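Long-range contacts in ethylbenzene dehydrogenase beta-subunit (Aromatoleum aromaticum, PDB 2IVF), which is an iron-sulfur subunit with a 4Fe-4S dicluster domain, holding three SF4 clusters and one F3S cluster, and probably relays electrons between its partner subunits: residues M276-F281 / K290-L295; A311-E316 / S326-L331. All coordinates share one frame; numbering follows the deposited sequence.

Contact 1 (M276-F281 / K290-L295); sequences MGARGF and KTRIPL
Two carbonyl oxygens, Ala278 O and Arg279 O, lie in the plane of the Arg292 guanidinium, at its N-H rim. The Phe281 ring lies beside it, its plane turned 73° from the guanidinium, with CE2 3.9 Å from Arg292 NH2. These groups flank a short antiparallel bridge. Arg279 and Thr291 form its non-hydrogen-bonded pair, CA to CA 4.1 Å. Gly280 N hydrogen-bonds to Lys290 O (2.9 Å) on one side of the pair. On the other, Arg292 N donates to Ala278 O (3.0 Å). Ala278 O is gripped twice by the same residue. Arg292 NE also reaches it, at 2.9 Å, from the opposite face of the carbonyl and 60° out of its plane. With chi1 at 65°, CG sits between the backbone N and the carbonyl carbon, which lays it close to Ala278 O. NH2 donates to Arg279 O (2.9 Å), and NH1 to Pro142 O. Arg279 turns from the bridge, and its NH1 forms a salt bridge with Glu430 of the alpha-subunit. Past the bridge, Ile293 CD1 rests on Gly277 CA. Thr291 makes an ST turn: OG1 accepts from Ile293 N and donates to a lone pair of Met276 O at 2.8 Å.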
ATOM      1  N   MET B 276     -23.085   0.436  -2.388  1.00 23.77           N
ATOM      2  CA  MET B 276     -24.017  -0.623  -2.807  1.00 25.50           C
ATOM      3  C   MET B 276     -23.718  -1.923  -2.056  1.00 25.54           C
ATOM      4  O   MET B 276     -24.645  -2.600  -1.592  1.00 26.81           O
ATOM      5  CB  MET B 276     -23.910  -0.840  -4.318  1.00 24.75           C
ATOM      6  CG  MET B 276     -24.386   0.351  -5.158  1.00 27.85           C
ATOM      7  SD  MET B 276     -24.072   0.120  -6.916  1.00 31.48           S
ATOM      8  CE  MET B 276     -22.276   0.230  -7.015  1.00 27.11           C
ATOM      9  N   GLY B 277     -22.427  -2.238  -1.906  1.00 24.03           N
ATOM     10  CA  GLY B 277     -21.982  -3.452  -1.218  1.00 24.26           C
ATOM     11  C   GLY B 277     -22.221  -4.708  -2.023  1.00 24.16           C
ATOM     12  O   GLY B 277     -22.843  -4.676  -3.081  1.00 24.51           O
ATOM     13  N   ALA B 278     -21.638  -5.799  -1.556  1.00 22.90           N
ATOM     14  CA  ALA B 278     -21.755  -7.081  -2.189  1.00 22.35           C
ATOM     15  C   ALA B 278     -22.982  -7.845  -1.741  1.00 21.23           C
ATOM     16  O   ALA B 278     -23.393  -7.770  -0.579  1.00 20.41           O
ATOM     17  CB  ALA B 278     -20.453  -7.911  -1.930  1.00 21.19           C
ATOM     18  N   ARG B 279     -23.562  -8.606  -2.668  1.00 19.31           N
ATOM     19  CA  ARG B 279     -24.715  -9.414  -2.395  1.00 20.66           C
ATOM     20  C   ARG B 279     -24.360 -10.345  -1.260  1.00 21.01           C
ATOM     21  O   ARG B 279     -23.242 -10.882  -1.219  1.00 19.80           O
ATOM     22  CB  ARG B 279     -25.074 -10.233  -3.609  1.00 20.52           C
ATOM     23  CG  ARG B 279     -25.729  -9.356  -4.737  1.00 21.80           C
ATOM     24  CD  ARG B 279     -25.685 -10.068  -6.065  1.00 22.96           C
ATOM     25  NE  ARG B 279     -26.469 -11.278  -6.024  1.00 21.64           N
ATOM     26  CZ  ARG B 279     -26.450 -12.206  -6.968  1.00 22.58           C
ATOM     27  NH1 ARG B 279     -25.758 -12.018  -8.067  1.00 23.29           N
ATOM     28  NH2 ARG B 279     -27.166 -13.282  -6.839  1.00 21.79           N
ATOM     29  N   GLY B 280     -25.314 -10.542  -0.362  1.00 21.27           N
ATOM     30  CA  GLY B 280     -25.125 -11.425   0.778  1.00 20.97           C
ATOM     31  C   GLY B 280     -25.699 -12.806   0.547  1.00 21.24           C
ATOM     32  O   GLY B 280     -26.430 -13.090  -0.427  1.00 21.91           O
ATOM     33  N   PHE B 281     -25.406 -13.657   1.510  1.00 19.91           N
ATOM     34  CA  PHE B 281     -25.939 -14.996   1.541  1.00 19.78           C
ATOM     35  C   PHE B 281     -27.099 -15.047   2.498  1.00 20.10           C
ATOM     36  O   PHE B 281     -27.067 -14.365   3.516  1.00 20.71           O
ATOM     37  CB  PHE B 281     -24.831 -15.924   2.007  1.00 19.44           C
ATOM     38  CG  PHE B 281     -23.699 -15.923   1.087  1.00 20.55           C
ATOM     39  CD1 PHE B 281     -23.711 -16.740  -0.027  1.00 20.73           C
ATOM     40  CD2 PHE B 281     -22.629 -15.090   1.311  1.00 21.90           C
ATOM     41  CE1 PHE B 281     -22.638 -16.687  -0.913  1.00 22.51           C
ATOM     42  CE2 PHE B 281     -21.561 -15.042   0.443  1.00 22.24           C
ATOM     43  CZ  PHE B 281     -21.555 -15.851  -0.649  1.00 19.09           C
ATOM     44  N   LYS B 290     -29.725  -9.410  -2.706  1.00 26.24           N
ATOM     45  CA  LYS B 290     -29.687  -8.197  -1.889  1.00 27.30           C
ATOM     46  C   LYS B 290     -28.310  -7.971  -1.302  1.00 26.36           C
ATOM     47  O   LYS B 290     -27.623  -8.931  -0.905  1.00 26.18           O
ATOM     48  CB  LYS B 290     -30.696  -8.343  -0.748  1.00 28.37           C
ATOM     49  CG  LYS B 290     -32.152  -8.221  -1.200  1.00 31.67           C
ATOM     50  CD  LYS B 290     -33.100  -9.007  -0.303  1.00 32.41           C
ATOM     51  CE  LYS B 290     -34.344  -9.569  -1.072  1.00 35.65           C
ATOM     52  NZ  LYS B 290     -34.409 -11.072  -1.458  1.00 37.63           N
ATOM     53  N   THR B 291     -27.904  -6.709  -1.220  1.00 24.76           N
ATOM     54  CA  THR B 291     -26.695  -6.346  -0.492  1.00 24.79           C
ATOM     55  C   THR B 291     -26.700  -6.918   0.945  1.00 23.65           C
ATOM     56  O   THR B 291     -27.754  -7.055   1.575  1.00 23.79           O
ATOM     57  CB  THR B 291     -26.429  -4.821  -0.421  1.00 24.17           C
ATOM     58  OG1 THR B 291     -25.176  -4.597   0.245  1.00 25.67           O
ATOM     59  CG2 THR B 291     -27.539  -4.055   0.389  1.00 23.12           C
ATOM     60  N   ARG B 292     -25.523  -7.255   1.445  1.00 24.18           N
ATOM     61  CA  ARG B 292     -25.351  -7.617   2.850  1.00 25.08           C
ATOM     62  C   ARG B 292     -25.268  -6.397   3.786  1.00 26.30           C
ATOM     63  O   ARG B 292     -25.340  -6.551   5.011  1.00 25.68           O
ATOM     64  CB  ARG B 292     -24.094  -8.413   3.020  1.00 25.56           C
ATOM     65  CG  ARG B 292     -22.914  -7.507   2.673  1.00 28.17           C
ATOM     66  CD  ARG B 292     -21.743  -8.161   2.449  1.00 25.61           C
ATOM     67  NE  ARG B 292     -21.755  -9.173   1.433  1.00 22.19           N
ATOM     68  CZ  ARG B 292     -20.988 -10.247   1.527  1.00 24.01           C
ATOM     69  NH1 ARG B 292     -20.159 -10.376   2.554  1.00 26.48           N
ATOM     70  NH2 ARG B 292     -21.002 -11.157   0.582  1.00 24.45           N
ATOM     71  N   ILE B 293     -25.081  -5.197   3.250  1.00 25.95           N
ATOM     72  CA  ILE B 293     -24.901  -4.035   4.141  1.00 26.26           C
ATOM     73  C   ILE B 293     -26.285  -3.687   4.684  1.00 27.35           C
ATOM     74  O   ILE B 293     -27.228  -3.449   3.912  1.00 27.10           O
ATOM     75  CB  ILE B 293     -24.318  -2.784   3.471  1.00 26.51           C
ATOM     76  CG1 ILE B 293     -22.975  -3.085   2.800  1.00 26.48           C
ATOM     77  CG2 ILE B 293     -24.215  -1.647   4.529  1.00 25.97           C
ATOM     78  CD1 ILE B 293     -22.443  -1.955   2.024  1.00 25.14           C
ATOM     79  N   PRO B 294     -26.429  -3.715   6.008  1.00 27.88           N
ATOM     80  CA  PRO B 294     -27.720  -3.417   6.568  1.00 27.18           C
ATOM     81  C   PRO B 294     -28.120  -1.982   6.320  1.00 26.49           C
ATOM     82  O   PRO B 294     -27.333  -1.037   6.514  1.00 25.93           O
ATOM     83  CB  PRO B 294     -27.539  -3.705   8.055  1.00 27.50           C
ATOM     84  CG  PRO B 294     -26.317  -4.599   8.118  1.00 27.94           C
ATOM     85  CD  PRO B 294     -25.448  -4.074   7.052  1.00 27.92           C
ATOM     86  N   LEU B 295     -29.332  -1.806   5.852  1.00 25.70           N
ATOM     87  CA  LEU B 295     -29.752  -0.462   5.477  1.00 25.69           C
ATOM     88  C   LEU B 295     -29.718   0.475   6.703  1.00 26.13           C
ATOM     89  O   LEU B 295     -29.359   1.647   6.586  1.00 24.99           O
ATOM     90  CB  LEU B 295     -31.147  -0.509   4.865  1.00 26.57           C
ATOM     91  CG  LEU B 295     -31.873   0.784   4.499  1.00 26.55           C
ATOM     92  CD1 LEU B 295     -31.051   1.639   3.519  1.00 25.60           C
ATOM     93  CD2 LEU B 295     -33.317   0.459   3.989  1.00 27.05           C
TER

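Contact 2 (A311-E316 / S326-L331); sequences AVLHTE and SELMDL. With PO4 (phosphate ion), chain P.
Helix segments 311-316 and 327-331 run nearly perpendicular, 97° between their directions and 9.7 Å between axes at closest approach, and Glu316 meets Ser326 where they come together. Ser326 is the N-cap of the second helix. Its OG accepts from Met329 N in a nearly straight bond of 3.1 Å, and weakly from Leu328 N. The same OG donates to Glu316 OE1 at 2.7 Å. It meets that oxygen on the anti side, 16° out of the carboxylate plane. With chi1 at -74°, Glu316 CG lies anti to the carbonyl carbon, against Leu328 CD2; the bend at chi2 turns CD toward Ser326 OG. Asn319 ND2 also hydrogen-bonds to OE1.

Beside this polar pair the packing is mostly apolar. Leu328 CD2 touches Val312 CG1 at 3.8 Å, the two side chains crossing at about a right angle. Leu313 CD2 lies within 4.1 Å of Leu328 CD2. The bent Met329 chain brings CE to 4.0 Å from Leu313 CD2 and 3.5 Å from the backbone Leu313 O. Val256 also packs on Val312 and Leu328. On the far side of the first helix, His314 ND1 faces a phosphate, probably from the crystallisation liquor, that Arg317 and Arg321 also bind.

The serine hydroxyl gives its proton to the glutamate while accepting from the helix start. The N-terminal end of that helix would probably stabilise the negative charge on Glu316.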
ATOM      1  N   ALA B 311     -31.425   2.484  -4.695  1.00 20.92           N
ATOM      2  CA  ALA B 311     -32.308   2.061  -5.757  1.00 21.83           C
ATOM      3  C   ALA B 311     -31.980   2.790  -7.093  1.00 22.29           C
ATOM      4  O   ALA B 311     -32.028   2.183  -8.161  1.00 23.19           O
ATOM      5  CB  ALA B 311     -33.746   2.256  -5.348  1.00 18.87           C
ATOM      6  N   VAL B 312     -31.660   4.081  -6.984  1.00 22.58           N
ATOM      7  CA  VAL B 312     -31.284   4.931  -8.124  1.00 22.13           C
ATOM      8  C   VAL B 312     -29.961   4.386  -8.691  1.00 21.89           C
ATOM      9  O   VAL B 312     -29.816   4.247  -9.900  1.00 21.60           O
ATOM     10  CB  VAL B 312     -31.148   6.386  -7.684  1.00 20.88           C
ATOM     11  CG1 VAL B 312     -30.525   7.298  -8.817  1.00 19.86           C
ATOM     12  CG2 VAL B 312     -32.493   6.932  -7.241  1.00 20.84           C
ATOM     13  N   LEU B 313     -28.986   4.113  -7.830  1.00 22.05           N
ATOM     14  CA  LEU B 313     -27.708   3.598  -8.290  1.00 22.15           C
ATOM     15  C   LEU B 313     -27.903   2.304  -9.066  1.00 22.22           C
ATOM     16  O   LEU B 313     -27.310   2.119 -10.124  1.00 22.83           O
ATOM     17  CB  LEU B 313     -26.750   3.345  -7.149  1.00 22.77           C
ATOM     18  CG  LEU B 313     -26.224   4.601  -6.430  1.00 21.92           C
ATOM     19  CD1 LEU B 313     -25.513   4.253  -5.168  1.00 24.03           C
ATOM     20  CD2 LEU B 313     -25.293   5.392  -7.367  1.00 22.97           C
ATOM     21  N   HIS B 314     -28.723   1.415  -8.534  1.00 21.95           N
ATOM     22  CA  HIS B 314     -28.928   0.137  -9.199  1.00 23.19           C
ATOM     23  C   HIS B 314     -29.682   0.329 -10.479  1.00 21.90           C
ATOM     24  O   HIS B 314     -29.348  -0.304 -11.469  1.00 22.84           O
ATOM     25  CB  HIS B 314     -29.557  -0.859  -8.246  1.00 24.11           C
ATOM     26  CG  HIS B 314     -28.602  -1.337  -7.193  1.00 28.77           C
ATOM     27  ND1 HIS B 314     -27.523  -2.159  -7.481  1.00 36.24           N
ATOM     28  CD2 HIS B 314     -28.508  -1.048  -5.874  1.00 31.97           C
ATOM     29  CE1 HIS B 314     -26.838  -2.387  -6.374  1.00 35.08           C
ATOM     30  NE2 HIS B 314     -27.406  -1.713  -5.386  1.00 35.27           N
ATOM     31  N   THR B 315     -30.673   1.238 -10.502  1.00 21.79           N
ATOM     32  CA  THR B 315     -31.454   1.446 -11.703  1.00 21.14           C
ATOM     33  C   THR B 315     -30.552   2.015 -12.800  1.00 20.56           C
ATOM     34  O   THR B 315     -30.554   1.557 -13.958  1.00 20.18           O
ATOM     35  CB  THR B 315     -32.629   2.380 -11.440  1.00 20.39           C
ATOM     36  OG1 THR B 315     -33.481   1.714 -10.519  1.00 23.09           O
ATOM     37  CG2 THR B 315     -33.446   2.647 -12.691  1.00 22.24           C
ATOM     38  N   GLU B 316     -29.776   3.011 -12.431  1.00 21.20           N
ATOM     39  CA  GLU B 316     -28.965   3.730 -13.411  1.00 22.05           C
ATOM     40  C   GLU B 316     -27.888   2.818 -13.943  1.00 23.21           C
ATOM     41  O   GLU B 316     -27.565   2.843 -15.138  1.00 23.71           O
ATOM     42  CB  GLU B 316     -28.388   4.982 -12.797  1.00 22.96           C
ATOM     43  CG  GLU B 316     -29.441   6.097 -12.624  1.00 21.94           C
ATOM     44  CD  GLU B 316     -30.253   6.359 -13.875  1.00 24.29           C
ATOM     45  OE1 GLU B 316     -29.683   6.393 -14.967  1.00 25.25           O
ATOM     46  OE2 GLU B 316     -31.484   6.540 -13.771  1.00 23.72           O
ATOM     47  N   SER B 326     -26.679   6.547 -19.010  1.00 23.67           N
ATOM     48  CA  SER B 326     -27.063   7.151 -17.760  1.00 22.92           C
ATOM     49  C   SER B 326     -26.158   8.312 -17.464  1.00 23.10           C
ATOM     50  O   SER B 326     -24.957   8.137 -17.321  1.00 23.13           O
ATOM     51  CB  SER B 326     -26.989   6.125 -16.617  1.00 22.95           C
ATOM     52  OG  SER B 326     -27.089   6.767 -15.371  1.00 23.09           O
ATOM     53  N   GLU B 327     -26.707   9.506 -17.358  1.00 22.25           N
ATOM     54  CA  GLU B 327     -25.900  10.638 -16.891  1.00 22.65           C
ATOM     55  C   GLU B 327     -25.261  10.358 -15.568  1.00 21.50           C
ATOM     56  O   GLU B 327     -24.113  10.770 -15.313  1.00 20.50           O
ATOM     57  CB  GLU B 327     -26.730  11.907 -16.786  1.00 22.96           C
ATOM     58  CG  GLU B 327     -25.934  13.075 -16.229  1.00 24.55           C
ATOM     59  CD  GLU B 327     -26.772  14.311 -15.943  1.00 27.01           C
ATOM     60  OE1 GLU B 327     -27.899  14.178 -15.452  1.00 30.96           O
ATOM     61  OE2 GLU B 327     -26.267  15.428 -16.215  1.00 32.68           O
ATOM     62  N   LEU B 328     -25.973   9.627 -14.708  1.00 20.64           N
ATOM     63  CA  LEU B 328     -25.498   9.412 -13.369  1.00 20.25           C
ATOM     64  C   LEU B 328     -24.275   8.561 -13.417  1.00 20.78           C
ATOM     65  O   LEU B 328     -23.271   8.878 -12.793  1.00 20.98           O
ATOM     66  CB  LEU B 328     -26.541   8.740 -12.460  1.00 20.61           C
ATOM     67  CG  LEU B 328     -26.017   8.456 -11.045  1.00 21.48           C
ATOM     68  CD1 LEU B 328     -25.557   9.752 -10.294  1.00 17.99           C
ATOM     69  CD2 LEU B 328     -27.050   7.726 -10.234  1.00 18.41           C
ATOM     70  N   MET B 329     -24.339   7.463 -14.153  1.00 21.93           N
ATOM     71  CA  MET B 329     -23.175   6.627 -14.287  1.00 22.25           C
ATOM     72  C   MET B 329     -22.032   7.345 -14.986  1.00 22.76           C
ATOM     73  O   MET B 329     -20.906   7.117 -14.647  1.00 23.10           O
ATOM     74  CB  MET B 329     -23.517   5.306 -14.927  1.00 23.00           C
ATOM     75  CG  MET B 329     -24.523   4.535 -14.060  1.00 24.37           C
ATOM     76  SD  MET B 329     -23.735   3.857 -12.575  1.00 26.70           S
ATOM     77  CE  MET B 329     -24.852   4.374 -11.255  1.00 26.43           C
ATOM     78  N   ASP B 330     -22.338   8.209 -15.935  1.00 23.01           N
ATOM     79  CA  ASP B 330     -21.302   8.976 -16.616  1.00 23.11           C
ATOM     80  C   ASP B 330     -20.566   9.858 -15.611  1.00 23.20           C
ATOM     81  O   ASP B 330     -19.330   9.960 -15.622  1.00 23.11           O
ATOM     82  CB  ASP B 330     -21.935   9.868 -17.678  1.00 23.74           C
ATOM     83  CG  ASP B 330     -22.387   9.119 -18.932  1.00 27.40           C
ATOM     84  OD1 ASP B 330     -21.983   7.982 -19.191  1.00 29.24           O
ATOM     85  OD2 ASP B 330     -23.133   9.730 -19.727  1.00 33.14           O
ATOM     86  N   LEU B 331     -21.342  10.489 -14.723  1.00 22.91           N
ATOM     87  CA  LEU B 331     -20.829  11.372 -13.672  1.00 22.68           C
ATOM     88  C   LEU B 331     -19.994  10.599 -12.675  1.00 22.74           C
ATOM     89  O   LEU B 331     -18.942  11.063 -12.247  1.00 23.37           O
ATOM     90  CB  LEU B 331     -21.969  12.081 -12.947  1.00 22.91           C
ATOM     91  CG  LEU B 331     -22.734  13.108 -13.752  1.00 24.02           C
ATOM     92  CD1 LEU B 331     -23.961  13.568 -12.968  1.00 25.06           C
ATOM     93  CD2 LEU B 331     -21.799  14.272 -14.099  1.00 26.03           C
TER
HETATM   94  P   PO4 P1354     -27.652  -3.525 -10.670  1.00 47.87           P
HETATM   95  O1  PO4 P1354     -28.068  -2.484 -11.706  1.00 47.02           O
HETATM   96  O2  PO4 P1354     -26.718  -2.837  -9.665  1.00 44.04           O
HETATM   97  O3  PO4 P1354     -28.865  -4.094  -9.947  1.00 47.03           O
HETATM   98  O4  PO4 P1354     -26.911  -4.644 -11.373  1.00 48.56           O

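The two contacts follow one another along the chain, with centres about 18 Å apart, and they touch through Met276. Its CG lies 3.7 Å from His314 NE2 and 4.1 Å from Leu313 CD1. Contact 1 therefore packs against the same helix that contact 2 joins to helix 327-333. The phosphate beside His314 is also about 5 Å from the Met276 side chain, nearest atoms. Contact 1 lies largely against the alpha-subunit, whereas contact 2 touches it only through Met329, on Tyr273 of that chain. Neither contact includes a residue of a cluster or heme pocket. One tie to a cluster site is the hydrogen bond from Met276 N to Asn26 OD1, two residues before the SF4-pocket residue Cys28.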